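Local coordinates for sterol regulatory element-binding protein cleavage-activating protein (Schizosaccharomyces pombe, PDB 4YHC) that escorts the membrane-bound transcription factor precursor sre1 and is required for its processing at low sterol and oxygen levels, here represented by its WD40 domain, at residues Val123-Gly128 and Leu154-Glu159; Gln408-Trp413 and Ala436-Ser441; Asp446-Ile451 and Val457-Tyr462. The protein carries 9 engineered substitutions. One frame throughout, in Å; residues are numbered along the deposited sequence.

Interaction 1: residues Val123-Gly128 and Leu154-Glu159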
# COMPACT_ATOMS: atom_id res chain seq x y z
N VAL A 123 11.68 3.98 -4.31
CA VAL A 123 12.55 3.97 -3.15
C VAL A 123 11.95 3.29 -1.95
O VAL A 123 10.81 3.50 -1.70
CB VAL A 123 12.89 5.41 -2.73
CG1 VAL A 123 13.76 5.37 -1.48
CG2 VAL A 123 13.61 6.13 -3.85
N PHE A 124 12.71 2.49 -1.20
CA PHE A 124 12.17 1.71 -0.08
C PHE A 124 13.17 1.78 1.02
O PHE A 124 14.34 1.66 0.75
CB PHE A 124 12.18 0.17 -0.34
CG PHE A 124 11.73 -0.22 -1.66
CD1 PHE A 124 10.44 -0.06 -2.00
CD2 PHE A 124 12.61 -0.79 -2.56
CE1 PHE A 124 10.00 -0.44 -3.23
CE2 PHE A 124 12.19 -1.15 -3.80
CZ PHE A 124 10.88 -0.97 -4.14
N TRP A 125 12.70 1.93 2.24
CA TRP A 125 13.51 1.76 3.45
C TRP A 125 13.40 0.33 3.99
O TRP A 125 12.29 -0.22 4.10
CB TRP A 125 12.95 2.65 4.54
CG TRP A 125 13.11 4.14 4.34
CD1 TRP A 125 12.54 4.89 3.39
CD2 TRP A 125 13.81 5.03 5.18
NE1 TRP A 125 12.81 6.20 3.59
CE2 TRP A 125 13.60 6.31 4.69
CE3 TRP A 125 14.55 4.87 6.34
CZ2 TRP A 125 14.17 7.47 5.29
CZ3 TRP A 125 15.08 6.01 6.98
CH2 TRP A 125 14.91 7.28 6.44
N MET A 126 14.52 -0.26 4.37
CA MET A 126 14.44 -1.54 5.02
C MET A 126 15.28 -1.53 6.31
O MET A 126 16.35 -0.96 6.33
CB MET A 126 14.91 -2.64 4.09
CG MET A 126 14.15 -2.61 2.72
SD MET A 126 14.67 -3.94 1.66
CE MET A 126 13.52 -5.15 2.21
N PRO A 127 14.81 -2.18 7.35
CA PRO A 127 15.53 -2.15 8.63
C PRO A 127 16.86 -2.85 8.46
O PRO A 127 16.90 -3.85 7.80
CB PRO A 127 14.62 -2.93 9.60
CG PRO A 127 13.68 -3.73 8.74
CD PRO A 127 13.60 -3.04 7.38
N GLY A 128 17.95 -2.24 8.94
CA GLY A 128 19.24 -2.92 9.00
C GLY A 128 19.48 -3.47 10.40
O GLY A 128 18.65 -4.16 10.96
N LEU A 154 22.32 3.57 5.68
CA LEU A 154 21.96 4.82 6.31
C LEU A 154 21.98 4.61 7.79
O LEU A 154 21.26 3.75 8.29
CB LEU A 154 20.55 5.23 5.83
CG LEU A 154 19.90 6.44 6.45
CD1 LEU A 154 20.74 7.72 6.27
CD2 LEU A 154 18.52 6.61 5.85
N THR A 155 22.80 5.38 8.49
CA THR A 155 22.76 5.36 9.95
C THR A 155 22.23 6.66 10.48
O THR A 155 22.66 7.74 10.07
CB THR A 155 24.15 5.09 10.60
OG1 THR A 155 24.63 3.83 10.16
CG2 THR A 155 24.00 5.00 12.10
N ILE A 156 21.32 6.57 11.43
CA ILE A 156 20.71 7.73 11.99
C ILE A 156 20.95 7.78 13.48
O ILE A 156 20.80 6.77 14.17
CB ILE A 156 19.20 7.74 11.70
CG1 ILE A 156 18.99 7.93 10.20
CG2 ILE A 156 18.49 8.82 12.51
CD1 ILE A 156 17.53 8.06 9.81
N GLU A 157 21.34 8.96 13.95
CA GLU A 157 21.54 9.21 15.36
C GLU A 157 20.75 10.43 15.81
O GLU A 157 20.01 11.02 15.05
CB GLU A 157 23.02 9.40 15.64
CG GLU A 157 23.82 8.15 15.37
CD GLU A 157 25.22 8.23 15.93
OE1 GLU A 157 26.17 7.99 15.15
OE2 GLU A 157 25.38 8.52 17.14
N ILE A 158 20.88 10.78 17.07
CA ILE A 158 20.22 11.97 17.59
C ILE A 158 20.77 13.20 16.84
O ILE A 158 20.02 14.00 16.28
CB ILE A 158 20.47 12.13 19.12
CG1 ILE A 158 20.10 10.84 19.89
CG2 ILE A 158 19.69 13.34 19.64
CD1 ILE A 158 21.26 9.93 20.24
N GLU A 159 22.09 13.30 16.82
CA GLU A 159 22.80 14.41 16.20
C GLU A 159 22.43 14.52 14.72
O GLU A 159 21.75 15.46 14.32
CB GLU A 159 24.33 14.25 16.37
CG GLU A 159 24.74 13.69 17.73
CD GLU A 159 24.76 12.18 17.75
OE1 GLU A 159 23.93 11.56 18.46
OE2 GLU A 159 25.60 11.61 17.02
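The six-membered end of the Trp-125 indole meets Leu-154 and Ile-156 in two different ways. The CD1 methyl of Ile-156 lies at the ring edge, near its plane, 4.3 Å from Trp-125 CZ3. Leu-154 comes in obliquely, its CD2 being 3.7 Å from Trp-125 CZ3 and equally close to CH2 of the same ring, so one methyl spans the outer bond of the indole. Phe-138 makes an edge-to-face ring pair with the same tryptophan, while at the polar end NE1 is hydrogen-bonded to Ser-90 OG.

Trp-125 has CG anti to the carbonyl carbon (chi1 -69°), and the ring extends from there across the strand that separates the two segments. On the other side, Leu-154 has CG anti to the backbone N (chi1 174°), with CD2 as the fully extended tip; Ile-156 brings up CD1. All three touching residues are buried, and the contact between them is purely apolar.

Between the segments runs strand 136-144, which hydrogen-bonds to both through backbone atoms, Met-126 pairing with Glu-139 and Leu-154 with Phe-138. The contact therefore joins first and third strands across the face of one sheet, and Tyr-88 of the preceding blade touches both Trp-125 and Ile-156. This is packing within one four-stranded antiparallel blade of a WD40 beta-propeller, the predicted third WD repeat.

Interaction 2: residues Gln408-Trp413 and Ala436-Ser441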
# COMPACT_ATOMS: atom_id res chain seq x y z
N GLN A 408 -22.30 20.54 -5.34
CA GLN A 408 -22.06 19.20 -5.85
C GLN A 408 -22.68 18.19 -4.93
O GLN A 408 -22.67 18.35 -3.71
CB GLN A 408 -20.55 18.92 -5.92
CG GLN A 408 -19.76 19.78 -6.88
CD GLN A 408 -18.25 19.75 -6.64
OE1 GLN A 408 -17.75 19.15 -5.68
NE2 GLN A 408 -17.52 20.46 -7.48
N VAL A 409 -23.22 17.13 -5.50
CA VAL A 409 -23.72 16.06 -4.71
C VAL A 409 -22.74 14.91 -4.95
O VAL A 409 -22.49 14.57 -6.13
CB VAL A 409 -25.10 15.58 -5.13
CG1 VAL A 409 -25.53 14.47 -4.24
CG2 VAL A 409 -26.13 16.73 -5.01
N TRP A 410 -22.23 14.34 -3.86
CA TRP A 410 -21.34 13.13 -3.92
C TRP A 410 -22.01 11.95 -3.28
O TRP A 410 -22.93 12.10 -2.40
CB TRP A 410 -20.04 13.43 -3.21
CG TRP A 410 -19.22 14.48 -3.85
CD1 TRP A 410 -19.43 15.82 -3.80
CD2 TRP A 410 -18.02 14.29 -4.62
NE1 TRP A 410 -18.45 16.48 -4.55
CE2 TRP A 410 -17.54 15.56 -4.99
CE3 TRP A 410 -17.28 13.16 -4.98
CZ2 TRP A 410 -16.42 15.74 -5.78
CZ3 TRP A 410 -16.10 13.33 -5.74
CH2 TRP A 410 -15.70 14.62 -6.15
N GLU A 411 -21.67 10.75 -3.74
CA GLU A 411 -22.08 9.56 -3.07
C GLU A 411 -20.77 8.98 -2.45
O GLU A 411 -19.75 8.86 -3.13
CB GLU A 411 -22.76 8.57 -3.99
CG GLU A 411 -23.10 7.27 -3.26
CD GLU A 411 -23.30 6.06 -4.16
OE1 GLU A 411 -22.86 6.08 -5.34
OE2 GLU A 411 -23.87 5.06 -3.66
N VAL A 412 -20.80 8.79 -1.14
CA VAL A 412 -19.75 8.09 -0.36
C VAL A 412 -20.26 6.74 0.01
O VAL A 412 -21.36 6.60 0.59
CB VAL A 412 -19.43 8.83 0.91
CG1 VAL A 412 -18.12 8.34 1.49
CG2 VAL A 412 -19.35 10.29 0.60
N TRP A 413 -19.52 5.69 -0.31
CA TRP A 413 -20.07 4.38 -0.04
C TRP A 413 -19.06 3.40 0.52
O TRP A 413 -17.85 3.59 0.40
CB TRP A 413 -20.73 3.79 -1.31
CG TRP A 413 -19.83 3.72 -2.54
CD1 TRP A 413 -19.75 4.58 -3.51
CD2 TRP A 413 -18.93 2.65 -2.86
NE1 TRP A 413 -18.83 4.16 -4.46
CE2 TRP A 413 -18.32 2.96 -4.08
CE3 TRP A 413 -18.59 1.48 -2.25
CZ2 TRP A 413 -17.34 2.13 -4.69
CZ3 TRP A 413 -17.61 0.67 -2.82
CH2 TRP A 413 -17.03 1.00 -4.06
N ALA A 436 -11.78 18.42 -9.32
CA ALA A 436 -11.21 17.20 -9.83
C ALA A 436 -12.15 16.00 -9.66
O ALA A 436 -13.04 15.96 -8.80
CB ALA A 436 -9.87 16.93 -9.16
N ASP A 437 -11.93 14.99 -10.48
CA ASP A 437 -12.47 13.68 -10.21
C ASP A 437 -11.65 13.10 -9.02
O ASP A 437 -10.51 13.43 -8.87
CB ASP A 437 -12.33 12.82 -11.45
CG ASP A 437 -13.32 13.21 -12.55
OD1 ASP A 437 -14.28 14.00 -12.29
OD2 ASP A 437 -13.15 12.68 -13.65
N PRO A 438 -12.24 12.23 -8.21
CA PRO A 438 -11.57 11.67 -7.03
C PRO A 438 -10.45 10.75 -7.38
O PRO A 438 -10.47 10.19 -8.43
CB PRO A 438 -12.68 10.92 -6.33
CG PRO A 438 -13.72 10.68 -7.34
CD PRO A 438 -13.62 11.74 -8.34
N GLY A 439 -9.45 10.66 -6.53
CA GLY A 439 -8.33 9.76 -6.77
C GLY A 439 -7.06 10.56 -6.82
O GLY A 439 -7.09 11.71 -7.15
N PRO A 440 -5.93 9.97 -6.48
CA PRO A 440 -5.72 8.59 -6.18
C PRO A 440 -6.17 8.25 -4.74
O PRO A 440 -6.73 9.09 -4.02
CB PRO A 440 -4.20 8.45 -6.44
CG PRO A 440 -3.66 9.73 -5.89
CD PRO A 440 -4.67 10.73 -6.45
N SER A 441 -5.97 7.01 -4.32
CA SER A 441 -6.50 6.61 -3.04
C SER A 441 -5.65 5.58 -2.41
O SER A 441 -4.91 4.92 -3.11
CB SER A 441 -7.98 6.19 -3.18
OG SER A 441 -8.06 5.08 -4.04
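Trp-410 and Pro-438 join a blade strand of the WD40 beta-propeller to the connection that leads into the next blade: Gln-408 to Trp-413 lie on strand 406-416, whereas Ala-436 to Ser-441 follow strand 421-432 and run into strand 441-445.

The apolar part is an edge contact. Pro-438 presents the CG-CD side of its ring to the rim of the indole, with CG 3.9 Å from Trp-410 CZ3 and lying near the indole plane. The proline comes to the edge of the tryptophan, not over a face.

Next along the same rim, the carbonyl of Ala-436 adds a polar neighbour, its O being 4.0 Å from Trp-410 CH2 and also in the ring plane. Charge plays its part on the loop side, where Asp-437 forms a salt bridge with Arg-369 of strand 363-374, a residue that Trp-410 also touches.

Hydrogen bonding fixes the indole from within its own strand. Gln-408, two residues earlier, accepts at OE1, which is shared with Ser-432 OG, while its NE2 is bonded to Ile-434 O. Trp-410 NE1 lies 3.0 Å from Gln-408 OE1, with an N-H...O angle of 154° and the oxygen 7° out of the indole plane.

Interaction 3: residues Asp446-Ile451 and Val457-Tyr462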
# COMPACT_ATOMS: atom_id res chain seq x y z
N ASP A 446 -6.89 -0.93 8.64
CA ASP A 446 -7.84 -2.01 8.39
C ASP A 446 -9.33 -1.55 8.25
O ASP A 446 -10.18 -2.32 7.79
CB ASP A 446 -7.72 -3.02 9.49
CG ASP A 446 -6.42 -3.82 9.45
OD1 ASP A 446 -5.69 -3.80 8.43
OD2 ASP A 446 -6.16 -4.54 10.45
N ARG A 447 -9.65 -0.33 8.66
CA ARG A 447 -11.00 0.18 8.51
C ARG A 447 -11.08 1.59 7.94
O ARG A 447 -12.10 2.28 8.10
CB ARG A 447 -11.69 0.21 9.88
CG ARG A 447 -11.94 -1.17 10.51
CD ARG A 447 -12.66 -0.96 11.88
NE ARG A 447 -12.28 -1.95 12.86
CZ ARG A 447 -12.14 -1.76 14.17
NH1 ARG A 447 -12.31 -0.57 14.77
NH2 ARG A 447 -11.80 -2.81 14.90
N CYS A 448 -10.02 2.08 7.35
CA CYS A 448 -10.01 3.46 6.91
C CYS A 448 -9.13 3.66 5.69
O CYS A 448 -8.10 2.97 5.51
CB CYS A 448 -9.58 4.41 8.03
SG CYS A 448 -10.04 6.11 7.73
N VAL A 449 -9.56 4.58 4.85
CA VAL A 449 -8.95 4.91 3.61
C VAL A 449 -8.84 6.42 3.47
O VAL A 449 -9.59 7.19 4.08
CB VAL A 449 -9.89 4.21 2.63
CG1 VAL A 449 -10.90 5.04 1.86
CG2 VAL A 449 -9.47 2.83 2.27
N ALA A 450 -7.86 6.84 2.69
CA ALA A 450 -7.73 8.21 2.23
C ALA A 450 -8.02 8.29 0.72
O ALA A 450 -7.46 7.49 -0.07
CB ALA A 450 -6.32 8.75 2.50
N ILE A 451 -8.88 9.24 0.36
CA ILE A 451 -9.28 9.46 -1.03
C ILE A 451 -8.97 10.94 -1.34
O ILE A 451 -9.49 11.83 -0.72
CB ILE A 451 -10.78 9.21 -1.26
CG1 ILE A 451 -11.07 7.74 -1.02
CG2 ILE A 451 -11.14 9.53 -2.72
CD1 ILE A 451 -12.53 7.35 -1.15
N VAL A 457 -7.73 15.97 0.93
CA VAL A 457 -7.95 14.58 1.17
C VAL A 457 -9.10 14.29 2.16
O VAL A 457 -9.21 14.95 3.18
CB VAL A 457 -6.64 13.73 1.39
CG1 VAL A 457 -5.33 14.53 1.42
CG2 VAL A 457 -6.78 12.60 2.37
N ALA A 458 -9.89 13.29 1.80
CA ALA A 458 -10.96 12.80 2.63
C ALA A 458 -10.53 11.48 3.18
O ALA A 458 -10.08 10.63 2.41
CB ALA A 458 -12.24 12.54 1.83
N LEU A 459 -10.80 11.30 4.45
CA LEU A 459 -10.72 10.03 5.14
C LEU A 459 -12.12 9.47 5.25
O LEU A 459 -13.07 10.19 5.68
CB LEU A 459 -10.13 10.28 6.52
CG LEU A 459 -8.64 10.18 6.78
CD1 LEU A 459 -7.72 10.30 5.60
CD2 LEU A 459 -8.19 11.07 7.95
N VAL A 460 -12.24 8.20 4.89
CA VAL A 460 -13.51 7.47 4.89
C VAL A 460 -13.27 6.14 5.54
O VAL A 460 -12.35 5.40 5.14
CB VAL A 460 -14.00 7.21 3.45
CG1 VAL A 460 -15.36 6.52 3.39
CG2 VAL A 460 -14.09 8.54 2.66
N GLY A 461 -14.08 5.84 6.54
CA GLY A 461 -13.90 4.62 7.33
C GLY A 461 -15.13 4.07 8.01
O GLY A 461 -16.18 4.71 8.03
N TYR A 462 -14.98 2.89 8.53
CA TYR A 462 -16.03 2.18 9.26
C TYR A 462 -15.59 1.72 10.63
O TYR A 462 -14.69 0.87 10.81
CB TYR A 462 -16.59 0.99 8.50
CG TYR A 462 -17.79 0.45 9.10
CD1 TYR A 462 -19.00 1.17 9.01
CD2 TYR A 462 -17.80 -0.78 9.76
CE1 TYR A 462 -20.14 0.73 9.60
CE2 TYR A 462 -18.97 -1.24 10.36
CZ TYR A 462 -20.12 -0.48 10.26
OH TYR A 462 -21.29 -0.90 10.81
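Val-449 and Val-460 stand side by side and point the same way, CG1 of Val-449 lying 4.1 Å from CB of Val-460. Ile-451 projects from the same face and reaches diagonally along it: CG1 anti to the carbonyl carbon (chi1 -65°) and an extended chi2 carry CD1 to 4.3 Å from Val-460 CG2. Phe-365 of the neighbouring blade touches both valines.

On the other face, the small Ala-450 is met by two larger side chains of the partner strand, its CB 3.7 Å from Leu-459 CD1 and 3.9 Å from Val-457 CG2. Cys-448 faces Gly-461, where the lack of a side chain lets the backbones draw together to 4.1 Å between CA atoms.

The two strands form an antiparallel hairpin, 448-453 with 456-462, in a four-stranded propeller blade whose outermost strand, 20-24, comes from the N-terminal part of the chain. That pairing of early and late segments in one blade is the "Velcro" closure of beta-propellers.

Val-449 with Val-460 and Ile-451 with Ala-458 are hydrogen-bonded pairs, and Ile-451 N donates to Ala-458 O over 2.8 Å, almost straight at 171°. Beyond Cys-448, Tyr-462 N is hydrogen-bonded to Arg-447 O in the carbonyl plane, and Arg-447 NH1 to Gly-463 O.

Overall arrangement
Interaction 3 is the largest and lies nearest the centre of the chain, with ten of eleven touching residues buried; it combines backbone hydrogen bonds with aliphatic packing on two faces. Interactions 1 and 2 each rest on the six-membered ring of one tryptophan and bury about a fifth as much surface. The first is wholly buried and apolar, within one blade, whereas the second is partly buried and sets a linker with charged neighbours against a strand. Interactions 2 and 3 touch: Pro-438 and Ser-441 pack on Ile-451 of the blade that Ser-441 enters, while Val-412 on Val-460 joins that blade to the one before it. Interaction 1 lies about 37 Å from interaction 2, centre to centre.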